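Long-range contacts in 2-dehydropantoate 2-reductase (Bacillus subtilis, PDB 3EGO), which probably catalyses the NADPH-dependent reduction of ketopantoate to pantoic acid, a step in the biosynthesis of pantothenate: residues G10-Y20 with A126-H136; N189-G200 with T242-V253. All blocks are in the same frame, centred on the assembly; numbering follows the deposited sequence.

Contact 1: residues G10-Y20 with A126-H136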
loop_
_atom_site.group_PDB
_atom_site.type_symbol
_atom_site.label_atom_id
_atom_site.label_comp_id
_atom_site.label_asym_id
_atom_site.label_seq_id
_atom_site.Cartn_x
_atom_site.Cartn_y
_atom_site.Cartn_z
ATOM N N GLY A 10 17.846 19.867 14.631
ATOM C CA GLY A 10 17.131 20.234 15.840
ATOM C C GLY A 10 15.863 19.415 16.068
ATOM O O GLY A 10 14.922 19.913 16.664
ATOM N N GLY A 11 15.831 18.191 15.548
ATOM C CA GLY A 11 14.754 17.212 15.754
ATOM C C GLY A 11 14.925 16.595 17.140
ATOM O O GLY A 11 15.732 17.074 17.941
ATOM N N SER A 12 14.126 15.564 17.430
ATOM C CA SER A 12 14.150 14.829 18.700
ATOM C C SER A 12 15.540 14.429 19.145
ATOM O O SER A 12 15.953 14.690 20.269
ATOM C CB SER A 12 13.377 13.529 18.498
ATOM O OG SER A 12 12.028 13.907 18.279
ATOM N N VAL A 13 16.241 13.741 18.263
ATOM C CA VAL A 13 17.607 13.253 18.637
ATOM C C VAL A 13 18.574 14.392 18.847
ATOM O O VAL A 13 19.358 14.357 19.768
ATOM C CB VAL A 13 18.176 12.279 17.568
ATOM C CG1 VAL A 13 19.615 11.813 17.947
ATOM C CG2 VAL A 13 17.259 11.064 17.452
ATOM N N GLY A 14 18.564 15.394 17.961
ATOM C CA GLY A 14 19.427 16.554 18.159
ATOM C C GLY A 14 19.247 17.241 19.494
ATOM O O GLY A 14 20.214 17.540 20.189
ATOM N N LEU A 15 18.005 17.508 19.867
ATOM C CA LEU A 15 17.759 18.194 21.131
ATOM C C LEU A 15 18.188 17.339 22.308
ATOM O O LEU A 15 18.659 17.847 23.311
ATOM C CB LEU A 15 16.269 18.544 21.253
ATOM C CG LEU A 15 15.778 19.542 20.164
ATOM C CD1 LEU A 15 14.236 19.706 20.293
ATOM C CD2 LEU A 15 16.496 20.868 20.262
ATOM N N LEU A 16 17.925 16.032 22.218
ATOM C CA LEU A 16 18.303 15.085 23.287
ATOM C C LEU A 16 19.826 15.090 23.466
ATOM O O LEU A 16 20.335 15.222 24.594
ATOM C CB LEU A 16 17.853 13.664 22.879
ATOM C CG LEU A 16 18.142 12.564 23.922
ATOM C CD1 LEU A 16 17.141 12.588 24.993
ATOM C CD2 LEU A 16 18.125 11.239 23.200
ATOM N N CYS A 17 20.570 14.993 22.349
ATOM C CA CYS A 17 22.026 15.001 22.448
ATOM C C CYS A 17 22.521 16.354 22.969
ATOM O O CYS A 17 23.456 16.431 23.745
ATOM C CB CYS A 17 22.657 14.767 21.060
ATOM S SG CYS A 17 22.426 13.082 20.434
ATOM N N ALA A 18 21.898 17.438 22.508
ATOM C CA ALA A 18 22.352 18.772 22.929
ATOM C C ALA A 18 22.166 18.920 24.434
ATOM O O ALA A 18 23.058 19.391 25.101
ATOM C CB ALA A 18 21.552 19.847 22.174
ATOM N N TYR A 19 21.023 18.494 24.979
ATOM C CA TYR A 19 20.833 18.604 26.406
ATOM C C TYR A 19 21.942 17.864 27.199
ATOM O O TYR A 19 22.633 18.402 28.103
ATOM C CB TYR A 19 19.437 18.099 26.846
ATOM C CG TYR A 19 19.402 18.148 28.368
ATOM C CD1 TYR A 19 19.194 19.360 29.033
ATOM C CD2 TYR A 19 19.688 17.015 29.133
ATOM C CE1 TYR A 19 19.228 19.420 30.413
ATOM C CE2 TYR A 19 19.730 17.064 30.478
ATOM C CZ TYR A 19 19.519 18.284 31.118
ATOM O OH TYR A 19 19.567 18.326 32.489
ATOM N N TYR A 20 22.153 16.613 26.848
ATOM C CA TYR A 20 22.999 15.826 27.678
ATOM C C TYR A 20 24.460 16.158 27.482
ATOM O O TYR A 20 25.225 16.110 28.455
ATOM C CB TYR A 20 22.702 14.330 27.472
ATOM C CG TYR A 20 21.485 13.830 28.199
ATOM C CD1 TYR A 20 20.332 13.474 27.507
ATOM C CD2 TYR A 20 21.506 13.668 29.584
ATOM C CE1 TYR A 20 19.221 12.977 28.165
ATOM C CE2 TYR A 20 20.410 13.175 30.251
ATOM C CZ TYR A 20 19.257 12.829 29.525
ATOM O OH TYR A 20 18.142 12.319 30.185
ATOM N N ALA A 126 12.977 9.334 22.181
ATOM C CA ALA A 126 12.953 10.772 22.390
ATOM C C ALA A 126 11.927 11.378 21.458
ATOM O O ALA A 126 11.856 11.009 20.274
ATOM C CB ALA A 126 14.337 11.362 22.103
ATOM N N VAL A 127 11.160 12.326 21.981
ATOM C CA VAL A 127 10.036 12.902 21.229
ATOM C C VAL A 127 10.129 14.431 21.341
ATOM O O VAL A 127 10.070 14.962 22.453
ATOM C CB VAL A 127 8.675 12.411 21.828
ATOM C CG1 VAL A 127 7.501 13.128 21.184
ATOM C CG2 VAL A 127 8.511 10.892 21.692
ATOM N N ARG A 128 10.296 15.148 20.221
ATOM C CA ARG A 128 10.371 16.625 20.278
ATOM C C ARG A 128 8.975 17.178 20.583
ATOM O O ARG A 128 7.998 16.814 19.923
ATOM C CB ARG A 128 10.921 17.221 18.958
ATOM C CG ARG A 128 10.955 18.776 18.927
ATOM C CD ARG A 128 11.768 19.285 17.691
ATOM N NE ARG A 128 10.996 19.060 16.481
ATOM C CZ ARG A 128 11.334 19.496 15.272
ATOM N NH1 ARG A 128 12.468 20.143 15.101
ATOM N NH2 ARG A 128 10.544 19.245 14.229
ATOM N N LYS A 129 8.888 18.022 21.612
ATOM C CA LYS A 129 7.613 18.615 22.005
ATOM C C LYS A 129 7.393 19.983 21.366
ATOM O O LYS A 129 6.267 20.356 21.104
ATOM C CB LYS A 129 7.540 18.747 23.533
ATOM C CG LYS A 129 7.561 17.395 24.233
ATOM C CD LYS A 129 7.355 17.527 25.784
ATOM C CE LYS A 129 5.867 17.415 26.173
ATOM N NZ LYS A 129 5.209 16.252 25.485
ATOM N N SER A 130 8.472 20.721 21.143
ATOM C CA SER A 130 8.434 22.055 20.553
ATOM C C SER A 130 9.795 22.355 19.975
ATOM O O SER A 130 10.685 21.507 19.999
ATOM C CB SER A 130 8.114 23.101 21.622
ATOM O OG SER A 130 9.143 23.135 22.588
ATOM N N ASP A 131 9.994 23.574 19.472
ATOM C CA ASP A 131 11.329 23.987 18.994
ATOM C C ASP A 131 12.448 23.885 20.048
ATOM O O ASP A 131 13.608 23.763 19.706
ATOM C CB ASP A 131 11.308 25.433 18.434
ATOM C CG ASP A 131 11.015 25.494 16.893
ATOM O OD1 ASP A 131 11.093 24.474 16.175
ATOM O OD2 ASP A 131 10.707 26.590 16.396
ATOM N N THR A 132 12.124 24.017 21.322
ATOM C CA THR A 132 13.154 23.962 22.348
ATOM C C THR A 132 13.027 22.776 23.333
ATOM O O THR A 132 13.840 22.617 24.244
ATOM C CB THR A 132 13.180 25.287 23.191
ATOM O OG1 THR A 132 11.917 25.426 23.846
ATOM C CG2 THR A 132 13.407 26.508 22.303
ATOM N N ALA A 133 12.033 21.923 23.175
ATOM C CA ALA A 133 11.774 20.962 24.233
ATOM C C ALA A 133 11.690 19.524 23.707
ATOM O O ALA A 133 11.157 19.291 22.591
ATOM C CB ALA A 133 10.475 21.332 24.975
ATOM N N VAL A 134 12.201 18.578 24.512
ATOM C CA VAL A 134 12.269 17.175 24.123
ATOM C C VAL A 134 11.932 16.293 25.322
ATOM O O VAL A 134 12.380 16.517 26.465
ATOM C CB VAL A 134 13.663 16.793 23.471
ATOM C CG1 VAL A 134 14.800 16.872 24.505
ATOM C CG2 VAL A 134 13.641 15.344 22.863
ATOM N N ASP A 135 11.180 15.239 25.071
ATOM C CA ASP A 135 10.817 14.352 26.158
ATOM C C ASP A 135 11.679 13.122 25.997
ATOM O O ASP A 135 11.656 12.511 24.930
ATOM C CB ASP A 135 9.357 14.005 25.973
ATOM C CG ASP A 135 8.783 13.154 27.098
ATOM O OD1 ASP A 135 9.478 12.808 28.067
ATOM O OD2 ASP A 135 7.584 12.838 26.998
ATOM N N HIS A 136 12.454 12.769 27.022
ATOM C CA HIS A 136 13.291 11.568 26.971
ATOM C C HIS A 136 12.391 10.403 27.416
ATOM O O HIS A 136 12.305 10.083 28.646
ATOM C CB HIS A 136 14.474 11.705 27.942
ATOM C CG HIS A 136 15.574 10.705 27.729
ATOM N ND1 HIS A 136 16.722 10.693 28.494
ATOM C CD2 HIS A 136 15.709 9.690 26.830
ATOM C CE1 HIS A 136 17.517 9.723 28.083
ATOM N NE2 HIS A 136 16.931 9.099 27.070
#
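S12 and R128 meet where the glycine-rich loop of a Rossmann-type nucleotide-binding domain runs into its first helix, 12-22. The helix lies across the hairpin formed by strands 116-128 and 133-138, its run 12-20 at 85° to the short run 133-136. S12 OG accepts from R128 N at 2.9 Å; chi1 of -66° holds OG beside its own backbone N, anti to the carbonyl carbon, where it meets that donor. The long arginine suits its place because it can reach back to the loop: its NH1 donates to G10 O at 2.9 Å, from above the carbonyl plane, while G11 CA lies over one face of the guanidinium. Further along the helix the contact turns apolar. L15 packs its CB on V134 CB and lays CD1 against the aliphatic CG and CD of R128; the branched V134 also brings CG2 up to S12 O. L16 splits its two methyls, CD2 meeting A126 CB and CD1 sitting over a face of the H136 imidazole, 3.8 Å from the ring centroid. At the far end Y20 OH lies in the plane of the H136 ring, hydrogen-bonded to ND1 at 2.7 Å. Around this shell, Q36 also donates to G10 O and R33 pairs with D131. The contact joins the glycine-rich loop and helix to the strand that carries A126, both consistent with an NADP(+) site. K49 NZ holds the Y20 hydroxyl by a second hydrogen bond.

Contact 2: residues N189-G200 with T242-V253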
loop_
_atom_site.group_PDB
_atom_site.type_symbol
_atom_site.label_atom_id
_atom_site.label_comp_id
_atom_site.label_asym_id
_atom_site.label_seq_id
_atom_site.Cartn_x
_atom_site.Cartn_y
_atom_site.Cartn_z
ATOM N N ASN A 189 8.971 -1.709 9.358
ATOM C CA ASN A 189 8.457 -0.372 8.952
ATOM C C ASN A 189 7.658 -0.251 7.632
ATOM O O ASN A 189 6.560 0.331 7.598
ATOM C CB ASN A 189 9.607 0.637 8.978
ATOM C CG ASN A 189 10.061 0.992 10.422
ATOM O OD1 ASN A 189 9.694 0.320 11.385
ATOM N ND2 ASN A 189 10.867 2.032 10.552
ATOM N N PRO A 190 8.239 -0.737 6.518
ATOM C CA PRO A 190 7.524 -0.742 5.257
ATOM C C PRO A 190 6.241 -1.538 5.350
ATOM O O PRO A 190 5.236 -1.109 4.790
ATOM C CB PRO A 190 8.503 -1.458 4.295
ATOM C CG PRO A 190 9.872 -1.329 4.928
ATOM C CD PRO A 190 9.632 -1.233 6.409
ATOM N N LEU A 191 6.263 -2.685 6.048
ATOM C CA LEU A 191 5.085 -3.533 6.116
ATOM C C LEU A 191 3.950 -2.899 6.865
ATOM O O LEU A 191 2.796 -2.984 6.430
ATOM C CB LEU A 191 5.375 -4.890 6.772
ATOM C CG LEU A 191 5.692 -6.052 5.847
ATOM C CD1 LEU A 191 7.018 -5.830 5.170
ATOM C CD2 LEU A 191 5.732 -7.354 6.635
ATOM N N THR A 192 4.262 -2.299 8.016
ATOM C CA THR A 192 3.255 -1.600 8.805
ATOM C C THR A 192 2.698 -0.380 8.076
ATOM O O THR A 192 1.510 -0.061 8.181
ATOM C CB THR A 192 3.767 -1.166 10.206
ATOM O OG1 THR A 192 4.920 -0.358 10.072
ATOM C CG2 THR A 192 4.087 -2.371 11.085
ATOM N N ALA A 193 3.557 0.300 7.337
ATOM C CA ALA A 193 3.143 1.448 6.578
ATOM C C ALA A 193 2.127 1.030 5.537
ATOM O O ALA A 193 1.179 1.753 5.299
ATOM C CB ALA A 193 4.305 2.098 5.906
ATOM N N LEU A 194 2.311 -0.121 4.895
ATOM C CA LEU A 194 1.317 -0.489 3.868
ATOM C C LEU A 194 0.001 -1.030 4.454
ATOM O O LEU A 194 -1.110 -0.711 3.961
ATOM C CB LEU A 194 1.925 -1.455 2.833
ATOM C CG LEU A 194 2.613 -0.787 1.643
ATOM C CD1 LEU A 194 4.107 -0.931 1.654
ATOM C CD2 LEU A 194 2.070 -1.406 0.352
ATOM N N LEU A 195 0.122 -1.840 5.501
ATOM C CA LEU A 195 -1.047 -2.536 6.074
ATOM C C LEU A 195 -1.802 -1.629 7.046
ATOM O O LEU A 195 -2.954 -1.902 7.387
ATOM C CB LEU A 195 -0.620 -3.805 6.807
ATOM C CG LEU A 195 0.005 -4.892 5.932
ATOM C CD1 LEU A 195 0.814 -5.862 6.767
ATOM C CD2 LEU A 195 -1.032 -5.632 5.095
ATOM N N GLN A 196 -1.117 -0.568 7.472
ATOM C CA GLN A 196 -1.573 0.353 8.513
ATOM C C GLN A 196 -2.070 -0.370 9.769
ATOM O O GLN A 196 -3.201 -0.159 10.221
ATOM C CB GLN A 196 -2.653 1.296 7.977
ATOM C CG GLN A 196 -2.219 2.106 6.794
ATOM C CD GLN A 196 -3.258 3.134 6.446
ATOM O OE1 GLN A 196 -4.252 3.303 7.175
ATOM N NE2 GLN A 196 -3.055 3.825 5.327
ATOM N N VAL A 197 -1.213 -1.215 10.321
ATOM C CA VAL A 197 -1.540 -1.937 11.529
ATOM C C VAL A 197 -0.432 -1.663 12.530
ATOM O O VAL A 197 0.668 -1.290 12.142
ATOM C CB VAL A 197 -1.620 -3.450 11.259
ATOM C CG1 VAL A 197 -2.802 -3.764 10.330
ATOM C CG2 VAL A 197 -0.300 -3.968 10.717
ATOM N N LYS A 198 -0.721 -1.813 13.820
ATOM C CA LYS A 198 0.333 -1.706 14.822
ATOM C C LYS A 198 1.308 -2.855 14.632
ATOM O O LYS A 198 0.970 -3.852 14.019
ATOM C CB LYS A 198 -0.275 -1.701 16.231
ATOM C CG LYS A 198 -0.914 -0.353 16.594
ATOM C CD LYS A 198 -2.206 -0.503 17.393
ATOM C CE LYS A 198 -2.720 0.873 17.836
ATOM N NZ LYS A 198 -3.898 0.804 18.768
ATOM N N ASN A 199 2.515 -2.704 15.163
ATOM C CA ASN A 199 3.582 -3.679 15.016
ATOM C C ASN A 199 3.179 -5.089 15.418
ATOM O O ASN A 199 3.622 -6.055 14.807
ATOM C CB ASN A 199 4.800 -3.284 15.855
ATOM C CG ASN A 199 5.525 -2.061 15.322
ATOM O OD1 ASN A 199 5.058 -1.382 14.411
ATOM N ND2 ASN A 199 6.683 -1.774 15.902
ATOM N N GLY A 200 2.382 -5.212 16.481
ATOM C CA GLY A 200 2.037 -6.529 16.984
ATOM C C GLY A 200 1.208 -7.308 15.980
ATOM O O GLY A 200 1.234 -8.536 15.965
ATOM N N THR A 242 7.324 -3.820 20.898
ATOM C CA THR A 242 6.607 -2.632 20.425
ATOM C C THR A 242 5.176 -2.930 19.914
ATOM O O THR A 242 4.652 -2.217 19.072
ATOM C CB THR A 242 7.417 -1.919 19.338
ATOM O OG1 THR A 242 7.713 -2.838 18.272
ATOM C CG2 THR A 242 8.733 -1.380 19.912
ATOM N N LYS A 243 4.535 -3.966 20.444
ATOM C CA LYS A 243 3.264 -4.459 19.883
ATOM C C LYS A 243 2.164 -3.422 19.663
ATOM O O LYS A 243 1.419 -3.508 18.693
ATOM C CB LYS A 243 2.721 -5.679 20.662
ATOM C CG LYS A 243 2.539 -5.494 22.179
ATOM C CD LYS A 243 1.844 -6.724 22.777
ATOM C CE LYS A 243 1.339 -6.492 24.204
ATOM N NZ LYS A 243 0.295 -5.421 24.328
ATOM N N GLU A 244 2.045 -2.459 20.565
ATOM C CA GLU A 244 0.968 -1.460 20.497
ATOM C C GLU A 244 1.402 -0.186 19.768
ATOM O O GLU A 244 0.611 0.744 19.622
ATOM C CB GLU A 244 0.479 -1.091 21.914
ATOM C CG GLU A 244 -0.032 -2.264 22.752
ATOM C CD GLU A 244 -1.301 -2.905 22.191
ATOM O OE1 GLU A 244 -1.976 -2.287 21.330
ATOM O OE2 GLU A 244 -1.630 -4.033 22.622
ATOM N N ASN A 245 2.655 -0.150 19.306
ATOM C CA ASN A 245 3.188 1.035 18.675
ATOM C C ASN A 245 2.844 1.061 17.187
ATOM O O ASN A 245 2.797 0.010 16.552
ATOM C CB ASN A 245 4.707 1.047 18.766
ATOM C CG ASN A 245 5.237 1.236 20.189
ATOM O OD1 ASN A 245 4.510 1.585 21.122
ATOM N ND2 ASN A 245 6.528 1.017 20.339
ATOM N N ARG A 246 2.635 2.267 16.648
ATOM C CA ARG A 246 2.644 2.512 15.215
ATOM C C ARG A 246 4.072 2.899 14.780
ATOM O O ARG A 246 4.690 3.808 15.357
ATOM C CB ARG A 246 1.673 3.624 14.842
ATOM C CG ARG A 246 0.210 3.307 15.095
ATOM C CD ARG A 246 -0.658 4.339 14.387
ATOM N NE ARG A 246 -0.390 5.672 14.927
ATOM C CZ ARG A 246 -0.583 6.820 14.280
ATOM N NH1 ARG A 246 -1.043 6.831 13.036
ATOM N NH2 ARG A 246 -0.301 7.969 14.884
ATOM N N SER A 247 4.593 2.217 13.768
ATOM C CA SER A 247 5.996 2.386 13.417
ATOM C C SER A 247 6.153 3.811 12.922
ATOM O O SER A 247 5.189 4.417 12.490
ATOM C CB SER A 247 6.391 1.411 12.312
ATOM O OG SER A 247 5.775 1.833 11.111
ATOM N N SER A 248 7.372 4.334 12.934
ATOM C CA SER A 248 7.631 5.680 12.423
ATOM C C SER A 248 7.263 5.872 10.946
ATOM O O SER A 248 6.937 6.986 10.522
ATOM C CB SER A 248 9.102 6.016 12.588
ATOM O OG SER A 248 9.901 5.126 11.825
ATOM N N MET A 249 7.354 4.796 10.154
ATOM C CA MET A 249 7.046 4.895 8.724
ATOM C C MET A 249 5.538 4.928 8.513
ATOM O O MET A 249 5.053 5.617 7.623
ATOM C CB MET A 249 7.721 3.754 7.917
ATOM C CG MET A 249 7.584 3.857 6.381
ATOM S SD MET A 249 8.789 2.821 5.389
ATOM C CE MET A 249 10.316 3.482 5.975
ATOM N N LEU A 250 4.801 4.188 9.325
ATOM C CA LEU A 250 3.351 4.209 9.268
ATOM C C LEU A 250 2.869 5.625 9.582
ATOM O O LEU A 250 2.053 6.203 8.865
ATOM C CB LEU A 250 2.766 3.210 10.259
ATOM C CG LEU A 250 1.237 3.160 10.389
ATOM C CD1 LEU A 250 0.532 3.333 9.009
ATOM C CD2 LEU A 250 0.801 1.862 11.074
ATOM N N VAL A 251 3.435 6.203 10.629
ATOM C CA VAL A 251 3.153 7.599 11.004
ATOM C C VAL A 251 3.451 8.617 9.883
ATOM O O VAL A 251 2.618 9.477 9.566
ATOM C CB VAL A 251 3.913 7.947 12.314
ATOM C CG1 VAL A 251 3.965 9.449 12.535
ATOM C CG2 VAL A 251 3.249 7.229 13.472
ATOM N N ASP A 252 4.622 8.523 9.279
ATOM C CA ASP A 252 4.975 9.368 8.160
ATOM C C ASP A 252 3.967 9.251 7.007
ATOM O O ASP A 252 3.476 10.239 6.502
ATOM C CB ASP A 252 6.366 9.019 7.669
ATOM C CG ASP A 252 7.466 9.580 8.562
ATOM O OD1 ASP A 252 7.123 10.385 9.464
ATOM O OD2 ASP A 252 8.664 9.234 8.336
ATOM N N VAL A 253 3.638 8.029 6.614
ATOM C CA VAL A 253 2.657 7.802 5.556
ATOM C C VAL A 253 1.263 8.382 5.867
ATOM O O VAL A 253 0.660 9.048 5.026
ATOM C CB VAL A 253 2.552 6.317 5.257
ATOM C CG1 VAL A 253 1.269 5.998 4.534
ATOM C CG2 VAL A 253 3.802 5.884 4.472
HETATM O O HOH W 1 2.977 0.102 13.002
#
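N199 meets T242 where the loop after helix 174-195 reaches the turn before helix 248-255, in the helical C-terminal domain of the 6-phosphogluconate dehydrogenase type. N199 CB rests 3.4 Å from T242 O. With CG anti to the carbonyl carbon (chi1 -70°), the two ends of the amide take different partners: ND2 donates to T242 OG1 at 2.8 Å, nearly in the amide plane, and OD1 accepts from a water that also bonds V197 O and S247 N. The backbone adds N199 N to N245 O, almost straight at 169°, and G200 N to K243 O. A leucine in place of N199 would probably leave T242 OG1 without this donor and the bridging water without one of its acceptors. Glycine suits position 200, since a CB there would collide with K243 CB. Between the helices, A193 is small enough for its CA to come within 3.9 Å of L250 CA, and its CB meets M249 CG. S247, the N-cap, takes L250 N on OG and shares a 2.6 Å hydrogen bond with T192 OG1. N189 CB packs on M249 CB, its ND2 near S248 OG without a bond. N189, N199 and S248 probably bind substrate, consistent with hydrogen bonds orienting the N199 amide.

Overall arrangement
Contact 1 belongs to the N-terminal Rossmann-type domain, contact 2 to the helical C-terminal domain. They share no helix or strand; their centres are 23 Å apart and their nearest atoms about 10 Å. Both are partly buried and run from an interior part to a more exposed loop. Contact 1 sets a helix against a hairpin, with an aliphatic middle and an aromatic, hydrogen-bonded far end. Contact 2 joins two helices, the runs 189-195 and 248-253 crossing at 39°, and continues into loops held largely by backbone and amide bonds, with an ordered water. Each probably carries ligand residues, for cofactor in 10-20 with 126-136 and for substrate in 189-200 with 242-253, consistent with an active site between the domains.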